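Local coordinates for protein ppBat (Bacteroides thetaiotaomicron VPI-5482, PDB 3CNE), which binds flavins such as lumichrome, riboflavin, FMN and FAD as a homodimer and may serve as a flavin store, with no apparent protease or chaperone activity, at residues A9-G15 against E42-N46; A36-T40 against Y89-L93; A69-C74 against M107-G113; T123-A129 against S148-F154. Numbering follows the deposited sequence.

Interaction 1 of 4, residues A9-G15 against E42-N46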
loop_
_atom_site.group_PDB
_atom_site.type_symbol
_atom_site.label_atom_id
_atom_site.label_comp_id
_atom_site.label_asym_id
_atom_site.label_seq_id
_atom_site.Cartn_x
_atom_site.Cartn_y
_atom_site.Cartn_z
ATOM N N ALA A 9 8.681 -1.422 9.971
ATOM C CA ALA A 9 8.693 -0.580 8.780
ATOM C C ALA A 9 10.024 0.165 8.671
ATOM O O ALA A 9 10.396 0.921 9.578
ATOM C CB ALA A 9 7.503 0.400 8.799
ATOM N N VAL A 10 10.784 -0.104 7.609
ATOM C CA VAL A 10 12.061 0.564 7.457
ATOM C C VAL A 10 11.799 1.964 6.871
ATOM O O VAL A 10 10.669 2.305 6.597
ATOM C CB VAL A 10 13.036 -0.237 6.594
ATOM C CG1 VAL A 10 13.502 -1.493 7.390
ATOM C CG2 VAL A 10 12.416 -0.603 5.200
ATOM N N ASN A 11 12.835 2.763 6.707
ATOM C CA ASN A 11 12.631 4.133 6.248
ATOM C C ASN A 11 13.634 4.480 5.162
ATOM O O ASN A 11 14.814 4.713 5.466
ATOM C CB ASN A 11 12.785 5.059 7.440
ATOM C CG ASN A 11 12.558 6.493 7.101
ATOM O OD1 ASN A 11 11.871 6.807 6.149
ATOM N ND2 ASN A 11 13.147 7.383 7.890
ATOM N N PRO A 12 13.194 4.541 3.887
ATOM C CA PRO A 12 11.827 4.433 3.369
ATOM C C PRO A 12 11.335 2.986 3.262
ATOM O O PRO A 12 12.130 2.112 3.041
ATOM C CB PRO A 12 11.933 5.033 1.966
ATOM C CG PRO A 12 13.346 4.640 1.508
ATOM C CD PRO A 12 14.194 4.742 2.815
ATOM N N VAL A 13 10.027 2.778 3.436
ATOM C CA VAL A 13 9.395 1.470 3.337
ATOM C C VAL A 13 8.657 1.441 2.012
ATOM O O VAL A 13 8.194 2.482 1.498
ATOM C CB VAL A 13 8.378 1.256 4.526
ATOM C CG1 VAL A 13 7.268 2.254 4.486
ATOM C CG2 VAL A 13 7.858 -0.242 4.695
ATOM N N ASN A 14 8.561 0.261 1.438
ATOM C CA ASN A 14 7.666 0.095 0.307
ATOM C C ASN A 14 6.244 0.015 0.857
ATOM O O ASN A 14 5.879 -0.952 1.513
ATOM C CB ASN A 14 8.025 -1.178 -0.451
ATOM C CG ASN A 14 7.203 -1.370 -1.685
ATOM O OD1 ASN A 14 5.972 -1.360 -1.615
ATOM N ND2 ASN A 14 7.882 -1.649 -2.826
ATOM N N GLY A 15 5.447 1.021 0.516
ATOM C CA GLY A 15 4.106 1.183 1.053
ATOM C C GLY A 15 3.130 0.180 0.473
ATOM O O GLY A 15 2.148 -0.140 1.115
ATOM N N GLU A 42 8.223 8.721 12.527
ATOM C CA GLU A 42 7.881 9.312 11.244
ATOM C C GLU A 42 8.819 8.752 10.174
ATOM O O GLU A 42 10.048 8.878 10.294
ATOM C CB GLU A 42 7.993 10.840 11.310
ATOM C CG GLU A 42 7.558 11.475 10.017
ATOM C CD GLU A 42 7.726 12.979 9.984
ATOM O OE1 GLU A 42 7.203 13.678 10.887
ATOM O OE2 GLU A 42 8.367 13.446 9.018
ATOM N N ILE A 43 8.258 8.092 9.160
ATOM C CA ILE A 43 9.076 7.442 8.112
ATOM C C ILE A 43 8.557 7.856 6.744
ATOM O O ILE A 43 7.518 8.446 6.663
ATOM C CB ILE A 43 9.049 5.873 8.197
ATOM C CG1 ILE A 43 7.619 5.334 7.952
ATOM C CG2 ILE A 43 9.703 5.360 9.524
ATOM C CD1 ILE A 43 7.537 3.812 7.773
ATOM N N LYS A 44 9.287 7.554 5.679
ATOM C CA LYS A 44 8.811 7.839 4.335
ATOM C C LYS A 44 8.509 6.549 3.650
ATOM O O LYS A 44 8.990 5.508 4.092
ATOM C CB LYS A 44 9.861 8.585 3.543
ATOM C CG LYS A 44 9.702 10.078 3.634
ATOM C CD LYS A 44 10.417 10.669 4.829
ATOM C CE LYS A 44 10.537 12.198 4.652
ATOM N NZ LYS A 44 11.814 12.710 5.278
ATOM N N THR A 45 7.711 6.603 2.580
ATOM C CA THR A 45 7.566 5.452 1.705
ATOM C C THR A 45 8.545 5.661 0.579
ATOM O O THR A 45 8.994 6.795 0.357
ATOM C CB THR A 45 6.159 5.316 1.168
ATOM O OG1 THR A 45 5.783 6.501 0.430
ATOM C CG2 THR A 45 5.179 5.161 2.382
ATOM N N ASN A 46 8.842 4.617 -0.165
ATOM C CA ASN A 46 9.702 4.740 -1.362
ATOM C C ASN A 46 9.099 5.818 -2.267
ATOM O O ASN A 46 9.815 6.614 -2.864
ATOM C CB ASN A 46 9.719 3.441 -2.162
ATOM C CG ASN A 46 10.441 2.306 -1.453
ATOM O OD1 ASN A 46 11.102 2.504 -0.439
ATOM N ND2 ASN A 46 10.346 1.119 -2.021
#
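Where strand 4-9 of the DJ-1/PfpI core ends, A9 still carries its CB toward the short strand 42-44 and meets CD1 of I43 at 3.6 Å. V10 turns its side chain away, onto F72 of strand 69-73, so that mainly its carbonyl faces the other segment. N11 then reaches across: its OD1 accepts a hydrogen bond from the backbone N of K44 at 2.7 Å, taking the place a main-chain carbonyl would hold in a regular sheet. P12 follows a cis peptide bond, and its CA makes a CA-H...O contact of 3.1 Å with O of K44. That same carbonyl, K44 O, accepts a hydrogen bond from the backbone N of V13 at 3.0 Å, while the O of V13 accepts one from N of N46 at 2.8 Å; V13 and T45 thus form a single beta bridge. The CG1 of V13 also packs on CD1 of I43 at 3.6 Å. N14, at the N-cap of helix 15-27, uses OD1 to bind the N of G17, and its CB lies 3.6 Å from ND2 of N46. N46 in turn directs OD1 to the N of D76 and packs on F26 of the second subunit. The strand-to-helix connection, irregular in its path, is therefore held to residues 42-46 by main-chain groups together with the N11 amide, beside an apolar contact at I43.

Interaction 2 of 4, residues A36-T40 against Y89-L93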
loop_
_atom_site.group_PDB
_atom_site.type_symbol
_atom_site.label_atom_id
_atom_site.label_comp_id
_atom_site.label_asym_id
_atom_site.label_seq_id
_atom_site.Cartn_x
_atom_site.Cartn_y
_atom_site.Cartn_z
ATOM N N ALA A 36 8.760 1.759 13.614
ATOM C CA ALA A 36 9.717 2.323 12.674
ATOM C C ALA A 36 11.124 1.818 12.935
ATOM O O ALA A 36 11.610 1.886 14.053
ATOM C CB ALA A 36 9.690 3.864 12.721
ATOM N N VAL A 37 11.787 1.319 11.896
ATOM C CA VAL A 37 13.205 1.044 11.988
ATOM C C VAL A 37 13.911 2.365 11.680
ATOM O O VAL A 37 14.481 2.563 10.594
ATOM C CB VAL A 37 13.659 -0.032 11.010
ATOM C CG1 VAL A 37 15.153 -0.320 11.210
ATOM C CG2 VAL A 37 12.847 -1.324 11.275
ATOM N N SER A 38 13.873 3.245 12.672
ATOM C CA SER A 38 14.298 4.610 12.484
ATOM C C SER A 38 14.470 5.230 13.864
ATOM O O SER A 38 14.214 4.574 14.880
ATOM C CB SER A 38 13.271 5.393 11.628
ATOM O OG SER A 38 13.818 6.651 11.255
ATOM N N ASP A 39 14.904 6.487 13.893
ATOM C CA ASP A 39 15.105 7.196 15.154
ATOM C C ASP A 39 13.820 7.846 15.675
ATOM O O ASP A 39 13.748 8.234 16.857
ATOM C CB ASP A 39 16.224 8.241 14.981
ATOM C CG ASP A 39 15.925 9.256 13.897
ATOM O OD1 ASP A 39 15.556 8.848 12.769
ATOM O OD2 ASP A 39 16.072 10.472 14.166
ATOM N N THR A 40 12.824 8.009 14.792
ATOM C CA THR A 40 11.498 8.515 15.155
ATOM C C THR A 40 10.391 7.711 14.459
ATOM O O THR A 40 10.636 7.011 13.484
ATOM C CB THR A 40 11.289 10.031 14.770
ATOM O OG1 THR A 40 10.966 10.128 13.379
ATOM C CG2 THR A 40 12.534 10.883 15.056
ATOM N N TYR A 89 19.323 1.994 15.217
ATOM C CA TYR A 89 18.119 1.231 14.921
ATOM C C TYR A 89 18.378 0.043 14.022
ATOM O O TYR A 89 17.582 -0.909 14.021
ATOM C CB TYR A 89 16.999 2.098 14.338
ATOM C CG TYR A 89 17.451 3.152 13.356
ATOM C CD1 TYR A 89 17.608 2.833 12.001
ATOM C CD2 TYR A 89 17.681 4.463 13.771
ATOM C CE1 TYR A 89 17.979 3.788 11.067
ATOM C CE2 TYR A 89 18.058 5.459 12.843
ATOM C CZ TYR A 89 18.216 5.094 11.490
ATOM O OH TYR A 89 18.567 6.016 10.545
ATOM N N ASN A 90 19.473 0.094 13.263
ATOM C CA ASN A 90 19.862 -1.038 12.430
ATOM C C ASN A 90 20.492 -2.145 13.250
ATOM O O ASN A 90 20.359 -3.315 12.925
ATOM C CB ASN A 90 20.798 -0.597 11.325
ATOM C CG ASN A 90 20.067 0.207 10.277
ATOM O OD1 ASN A 90 18.857 0.063 10.129
ATOM N ND2 ASN A 90 20.773 1.081 9.601
ATOM N N VAL A 91 21.170 -1.747 14.322
ATOM C CA VAL A 91 21.713 -2.711 15.285
ATOM C C VAL A 91 20.543 -3.328 16.052
ATOM O O VAL A 91 20.467 -4.556 16.216
ATOM C CB VAL A 91 22.736 -2.046 16.233
ATOM C CG1 VAL A 91 23.121 -2.988 17.379
ATOM C CG2 VAL A 91 23.995 -1.548 15.453
ATOM N N ASP A 92 19.617 -2.483 16.500
ATOM C CA ASP A 92 18.388 -2.971 17.122
ATOM C C ASP A 92 17.618 -3.932 16.224
ATOM O O ASP A 92 17.140 -4.943 16.695
ATOM C CB ASP A 92 17.484 -1.830 17.548
ATOM C CG ASP A 92 18.101 -0.960 18.632
ATOM O OD1 ASP A 92 19.072 -1.412 19.303
ATOM O OD2 ASP A 92 17.611 0.186 18.807
ATOM N N LEU A 93 17.498 -3.619 14.937
ATOM C CA LEU A 93 16.848 -4.529 13.981
ATOM C C LEU A 93 17.365 -5.982 14.057
ATOM O O LEU A 93 16.582 -6.920 14.118
ATOM C CB LEU A 93 17.014 -4.012 12.544
ATOM C CG LEU A 93 16.248 -4.815 11.484
ATOM C CD1 LEU A 93 14.758 -4.869 11.797
ATOM C CD2 LEU A 93 16.450 -4.216 10.099
HETATM O O HOH W 1 15.786 6.292 9.318
#
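An inverse gamma turn centred on V37, at the end of strand 31-36, packs against the first turns of helix 88-102, which covers this side of the alpha/beta core. The turn is marked by a weak hydrogen bond from N of S38 to O of A36 (3.0 Å), and it presents the V37 side chain to the helix. There CG1 of V37 lies 4.1 Å from CD1 of Y89, while CG2 of V37 meets CD1 of L93 at 4.1 Å. Y89 and L93 are one helical turn apart, joined by the bond from N of L93 to O of Y89 (2.9 Å), so V37 packs against residues on successive turns. L8 of strand 4-9 touches both V37 and L93 and extends this apolar patch into the sheet. Beyond V37 the chain runs across the Y89 ring: CA of S38 sits 3.6 Å from the ring centroid and 12° off its normal, a CH-pi contact over the face. CB of D39 approaches CE2 of Y89 at 4.0 Å. At the far end of the ring one water lies 2.8 Å from OG of S38 and 3.1 Å from OH of Y89, hydrogen-bonded to both. With no direct hydrogen bond between the segments, the contact rests on apolar packing of V37, the CH-pi contact of S38 and this water, which links the two hydroxyls where the packing gives way to polar groups.

Interaction 3 of 4, residues A69-C74 against M107-G113. With ZN (zinc ion), chain E.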
loop_
_atom_site.group_PDB
_atom_site.type_symbol
_atom_site.label_atom_id
_atom_site.label_comp_id
_atom_site.label_asym_id
_atom_site.label_seq_id
_atom_site.Cartn_x
_atom_site.Cartn_y
_atom_site.Cartn_z
ATOM N N ALA A 69 4.381 -12.852 16.320
ATOM C CA ALA A 69 4.805 -12.797 14.928
ATOM C C ALA A 69 5.548 -11.500 14.689
ATOM O O ALA A 69 5.268 -10.500 15.337
ATOM C CB ALA A 69 3.603 -12.888 13.976
ATOM N N LEU A 70 6.500 -11.555 13.760
ATOM C CA LEU A 70 7.184 -10.383 13.248
ATOM C C LEU A 70 6.954 -10.325 11.746
ATOM O O LEU A 70 7.105 -11.340 11.048
ATOM C CB LEU A 70 8.668 -10.466 13.554
ATOM C CG LEU A 70 9.612 -9.295 13.234
ATOM C CD1 LEU A 70 10.858 -9.382 14.089
ATOM C CD2 LEU A 70 10.046 -9.360 11.768
ATOM N N VAL A 71 6.573 -9.142 11.258
ATOM C CA VAL A 71 6.573 -8.844 9.823
ATOM C C VAL A 71 7.732 -7.891 9.510
ATOM O O VAL A 71 7.890 -6.864 10.169
ATOM C CB VAL A 71 5.247 -8.188 9.335
ATOM C CG1 VAL A 71 5.382 -7.684 7.942
ATOM C CG2 VAL A 71 4.076 -9.198 9.408
ATOM N N PHE A 72 8.563 -8.252 8.536
ATOM C CA PHE A 72 9.585 -7.323 8.060
ATOM C C PHE A 72 9.123 -6.745 6.731
ATOM O O PHE A 72 9.066 -7.447 5.708
ATOM C CB PHE A 72 10.962 -7.965 7.873
ATOM C CG PHE A 72 12.004 -6.962 7.432
ATOM C CD1 PHE A 72 12.620 -6.126 8.369
ATOM C CD2 PHE A 72 12.301 -6.790 6.087
ATOM C CE1 PHE A 72 13.568 -5.129 7.964
ATOM C CE2 PHE A 72 13.251 -5.839 5.680
ATOM C CZ PHE A 72 13.874 -5.005 6.626
ATOM N N SER A 73 8.796 -5.464 6.759
ATOM C CA SER A 73 8.245 -4.804 5.585
ATOM C C SER A 73 9.367 -3.992 4.920
ATOM O O SER A 73 9.834 -2.978 5.443
ATOM C CB SER A 73 7.045 -3.940 5.984
ATOM O OG SER A 73 6.161 -3.749 4.888
ATOM N N CYS A 74 9.799 -4.481 3.766
ATOM C CA CYS A 74 11.001 -4.028 3.142
ATOM C C CYS A 74 10.792 -2.669 2.416
ATOM O O CYS A 74 9.672 -2.222 2.202
ATOM C CB CYS A 74 11.433 -5.114 2.164
ATOM S SG CYS A 74 13.131 -5.019 1.589
HETATM N N MSE A 107 7.855 -15.677 11.518
HETATM C CA MSE A 107 8.692 -14.691 10.819
HETATM C C MSE A 107 8.155 -14.512 9.409
HETATM O O MSE A 107 8.127 -15.458 8.619
HETATM C CB MSE A 107 10.159 -15.122 10.754
HETATM C CG MSE A 107 10.763 -15.616 12.034
HETATM SE SE MSE A 107 10.636 -14.316 13.456
HETATM C CE MSE A 107 11.965 -13.010 12.836
ATOM N N ILE A 108 7.735 -13.289 9.115
ATOM C CA ILE A 108 7.032 -12.952 7.884
ATOM C C ILE A 108 7.754 -11.775 7.195
ATOM O O ILE A 108 8.102 -10.779 7.831
ATOM C CB ILE A 108 5.560 -12.525 8.147
ATOM C CG1 ILE A 108 4.745 -13.662 8.788
ATOM C CG2 ILE A 108 4.889 -12.043 6.830
ATOM C CD1 ILE A 108 3.679 -13.173 9.764
ATOM N N GLY A 109 7.996 -11.897 5.896
ATOM C CA GLY A 109 8.631 -10.809 5.189
ATOM C C GLY A 109 8.682 -11.084 3.708
ATOM O O GLY A 109 8.352 -12.190 3.258
ATOM N N HIS A 110 9.054 -10.050 2.965
ATOM C CA HIS A 110 9.113 -10.117 1.525
ATOM C C HIS A 110 10.313 -9.322 1.021
ATOM O O HIS A 110 10.961 -8.601 1.795
ATOM C CB HIS A 110 7.806 -9.596 0.903
ATOM C CG HIS A 110 7.600 -8.120 1.062
ATOM N ND1 HIS A 110 7.038 -7.563 2.191
ATOM C CD2 HIS A 110 7.864 -7.087 0.226
ATOM C CE1 HIS A 110 6.964 -6.250 2.043
ATOM N NE2 HIS A 110 7.460 -5.938 0.862
ATOM N N CYS A 111 10.574 -9.459 -0.282
ATOM C CA CYS A 111 11.652 -8.763 -0.984
ATOM C C CYS A 111 13.008 -9.110 -0.341
ATOM O O CYS A 111 13.422 -10.262 -0.429
ATOM C CB CYS A 111 11.349 -7.260 -1.141
ATOM S SG CYS A 111 12.327 -6.467 -2.444
ATOM N N ALA A 112 13.694 -8.179 0.320
ATOM C CA ALA A 112 14.966 -8.552 0.992
ATOM C C ALA A 112 14.795 -8.968 2.457
ATOM O O ALA A 112 15.785 -9.160 3.166
ATOM C CB ALA A 112 16.045 -7.418 0.847
ATOM N N GLY A 113 13.537 -9.123 2.902
ATOM C CA GLY A 113 13.221 -9.586 4.248
ATOM C C GLY A 113 13.934 -10.873 4.643
ATOM O O GLY A 113 14.464 -10.982 5.761
HETATM ZN ZN ZN E . 13.248 -4.703 -0.682
#
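Apolar side chains line both faces of this parallel strand pair. On one, CD1 of L70 meets CE of selenomethionine M107 at 4.0 Å; on the other, CG2 of V71 lies 3.9 Å from CB of I108. Between these faces run hydrogen bonds from N of I108 to O of L70 (2.8 Å) and from N of F72 to O of I108 (2.7 Å). The F72 ring reaches CA of G113, its CD2 3.5 Å away. Farther out, C111 has a positive phi in a type II' turn from H110 to G113, resembling the nucleophile elbow of this family; here, however, C111 belongs to a structural zinc site with C74, whose SG is 2.3 Å from the metal. The same SG accepts a hydrogen bond from N of A112 at 3.5 Å. ND1 and NE2 of H110 are hydrogen-bonded to Y21 and E160. Strands 69-73 and 106-110, linked through helix 88-102 as a beta-alpha-beta unit, lie centrally in the sheet: V71 and I108 face helix 15-27, L70 and M107 face helices 88-102 and 113-119.

Interaction 4 of 4, residues T123-A129 against S148-F154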
loop_
_atom_site.group_PDB
_atom_site.type_symbol
_atom_site.label_atom_id
_atom_site.label_comp_id
_atom_site.label_asym_id
_atom_site.label_seq_id
_atom_site.Cartn_x
_atom_site.Cartn_y
_atom_site.Cartn_z
ATOM N N THR A 123 17.614 -18.426 9.936
ATOM C CA THR A 123 17.080 -19.135 8.788
ATOM C C THR A 123 17.767 -20.470 8.501
ATOM O O THR A 123 17.429 -21.092 7.514
ATOM C CB THR A 123 17.122 -18.269 7.504
ATOM O OG1 THR A 123 18.474 -17.865 7.242
ATOM C CG2 THR A 123 16.234 -17.025 7.636
ATOM N N LYS A 124 18.722 -20.895 9.338
ATOM C CA LYS A 124 19.499 -22.129 9.100
ATOM C C LYS A 124 18.597 -23.232 8.546
ATOM O O LYS A 124 17.626 -23.589 9.191
ATOM C CB LYS A 124 20.157 -22.667 10.383
ATOM C CG LYS A 124 20.800 -21.638 11.317
ATOM C CD LYS A 124 22.322 -21.512 11.100
ATOM C CE LYS A 124 22.922 -20.408 11.951
ATOM N NZ LYS A 124 24.281 -19.998 11.427
ATOM N N GLY A 125 18.915 -23.726 7.350
ATOM C CA GLY A 125 18.233 -24.884 6.747
ATOM C C GLY A 125 16.792 -24.710 6.284
ATOM O O GLY A 125 16.137 -25.690 5.917
ATOM N N LYS A 126 16.290 -23.474 6.278
ATOM C CA LYS A 126 14.906 -23.233 5.862
ATOM C C LYS A 126 14.875 -22.649 4.478
ATOM O O LYS A 126 15.742 -21.840 4.113
ATOM C CB LYS A 126 14.185 -22.267 6.814
ATOM C CG LYS A 126 14.162 -22.692 8.279
ATOM C CD LYS A 126 13.226 -23.880 8.509
ATOM C CE LYS A 126 13.563 -24.557 9.816
ATOM N NZ LYS A 126 12.784 -25.792 10.009
ATOM N N LYS A 127 13.866 -23.053 3.710
ATOM C CA LYS A 127 13.622 -22.471 2.404
ATOM C C LYS A 127 13.033 -21.083 2.560
ATOM O O LYS A 127 12.130 -20.868 3.379
ATOM C CB LYS A 127 12.700 -23.358 1.578
ATOM C CG LYS A 127 13.447 -24.528 0.921
ATOM C CD LYS A 127 12.472 -25.550 0.344
ATOM C CE LYS A 127 11.738 -26.291 1.458
ATOM N NZ LYS A 127 10.518 -27.025 0.951
ATOM N N VAL A 128 13.565 -20.146 1.793
ATOM C CA VAL A 128 13.060 -18.774 1.785
ATOM C C VAL A 128 12.913 -18.273 0.373
ATOM O O VAL A 128 13.681 -18.657 -0.521
ATOM C CB VAL A 128 13.973 -17.769 2.549
ATOM C CG1 VAL A 128 13.980 -18.046 4.046
ATOM C CG2 VAL A 128 15.411 -17.732 1.961
ATOM N N ALA A 129 11.924 -17.411 0.180
ATOM C CA ALA A 129 11.777 -16.665 -1.050
ATOM C C ALA A 129 12.342 -15.275 -0.779
ATOM O O ALA A 129 12.195 -14.719 0.321
ATOM C CB ALA A 129 10.340 -16.584 -1.465
ATOM N N SER A 148 6.695 -17.466 -3.245
ATOM C CA SER A 148 6.748 -17.412 -1.796
ATOM C C SER A 148 7.140 -18.791 -1.285
ATOM O O SER A 148 7.078 -19.764 -2.033
ATOM C CB SER A 148 5.422 -16.952 -1.186
ATOM O OG SER A 148 4.305 -17.700 -1.655
ATOM N N GLU A 149 7.564 -18.839 -0.025
ATOM C CA GLU A 149 7.983 -20.062 0.649
ATOM C C GLU A 149 7.464 -20.013 2.069
ATOM O O GLU A 149 7.590 -18.988 2.760
ATOM C CB GLU A 149 9.514 -20.201 0.695
ATOM C CG GLU A 149 10.173 -20.555 -0.644
ATOM C CD GLU A 149 9.828 -21.965 -1.171
ATOM O OE1 GLU A 149 9.235 -22.783 -0.446
ATOM O OE2 GLU A 149 10.179 -22.261 -2.325
ATOM N N ILE A 150 6.861 -21.120 2.487
ATOM C CA ILE A 150 6.496 -21.311 3.870
ATOM C C ILE A 150 7.266 -22.530 4.341
ATOM O O ILE A 150 7.099 -23.625 3.817
ATOM C CB ILE A 150 4.948 -21.439 4.049
ATOM C CG1 ILE A 150 4.278 -20.112 3.666
ATOM C CG2 ILE A 150 4.593 -21.828 5.498
ATOM C CD1 ILE A 150 2.768 -20.168 3.615
ATOM N N ASP A 151 8.156 -22.308 5.295
ATOM C CA ASP A 151 8.996 -23.358 5.815
ATOM C C ASP A 151 9.204 -23.109 7.290
ATOM O O ASP A 151 9.921 -22.175 7.698
ATOM C CB ASP A 151 10.341 -23.456 5.063
ATOM C CG ASP A 151 11.074 -24.774 5.357
ATOM O OD1 ASP A 151 10.484 -25.601 6.070
ATOM O OD2 ASP A 151 12.212 -24.995 4.887
ATOM N N GLY A 152 8.561 -23.956 8.091
ATOM C CA GLY A 152 8.642 -23.862 9.539
ATOM C C GLY A 152 7.913 -22.614 9.960
ATOM O O GLY A 152 6.749 -22.444 9.625
ATOM N N ASN A 153 8.607 -21.732 10.672
ATOM C CA ASN A 153 8.018 -20.469 11.116
ATOM C C ASN A 153 8.178 -19.322 10.115
ATOM O O ASN A 153 7.748 -18.207 10.392
ATOM C CB ASN A 153 8.580 -20.064 12.473
ATOM C CG ASN A 153 8.391 -21.134 13.514
ATOM O OD1 ASN A 153 7.324 -21.767 13.603
ATOM N ND2 ASN A 153 9.429 -21.356 14.315
ATOM N N PHE A 154 8.759 -19.615 8.943
ATOM C CA PHE A 154 9.077 -18.589 7.959
ATOM C C PHE A 154 8.079 -18.515 6.815
ATOM O O PHE A 154 7.850 -19.491 6.120
ATOM C CB PHE A 154 10.502 -18.771 7.405
ATOM C CG PHE A 154 11.562 -18.567 8.430
ATOM C CD1 PHE A 154 12.093 -17.297 8.660
ATOM C CD2 PHE A 154 12.016 -19.634 9.196
ATOM C CE1 PHE A 154 13.057 -17.094 9.649
ATOM C CE2 PHE A 154 13.006 -19.439 10.177
ATOM C CZ PHE A 154 13.515 -18.176 10.402
HETATM O O HOH W 2 11.257 -27.050 8.133
HETATM O O HOH W 3 10.197 -18.913 4.160
#
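A type II turn at T123-K126 leading into strand 127-129 lies beside a beta hairpin, in which strand 148-151 returns through a type II' turn, D151-F154, to strand 154-157. Strands 127-129 and 148-151 run roughly antiparallel, at 152°, with axes 5.2 Å apart at closest approach, yet they belong to different sheets and meet through side chains and water. The hairpin turn is closed by N of D151 to O of F154 (3.0 Å) and N of F154 to O of D151 (3.1 Å); the other turn is closed by N of K126 to O of T123 (2.9 Å).

Apolar packing centres on F154, whose ring takes CG2 of T123 at 3.8 Å from CE1 and the aliphatic CG of K126 at 3.8 Å from CD2. Where the end of segment 123-129 meets the start of strand 148-151, CG of E149 lies 4.1 Å from CB of A129, while OE2 of E149 turns to T144 of strand 142-144.

Water adds to the polar links. One molecule lies between the charged groups of K126 and D151, accepting from NZ of K126 at 2.7 Å and donating to OD1 of D151 at 2.6 Å. Another lies 2.9 Å from O of K127 and 3.0 Å from O of E149. The one direct hydrogen bond between the segments is nearly straight: N of K127 donates to OD2 of D151 at 2.8 Å and 172°.

How the interactions relate
Interaction 3 is the core of the set, wholly buried, its centre about 2 Å from that of the chain; the centres of the other three lie 12 to 13 Å from it, interaction 2 mostly buried, 1 and 4 partly. Interactions 1 and 2 meet at the C-terminal ends of strands 4-9 and 31-36, where N of V37 lies 2.7 Å from O of A9, probably hydrogen-bonded. Interaction 1 meets interaction 3 through N of N14 and O of C74 at 2.8 Å. Helix 88-102 bridges interactions 2 and 3, and interaction 4 joins 3 through the common sheet. Chemistry follows place: regular backbone pairing and metal at the centre, irregular backbone bonding in interaction 1, packing with water in 2, side-chain and water links in 4.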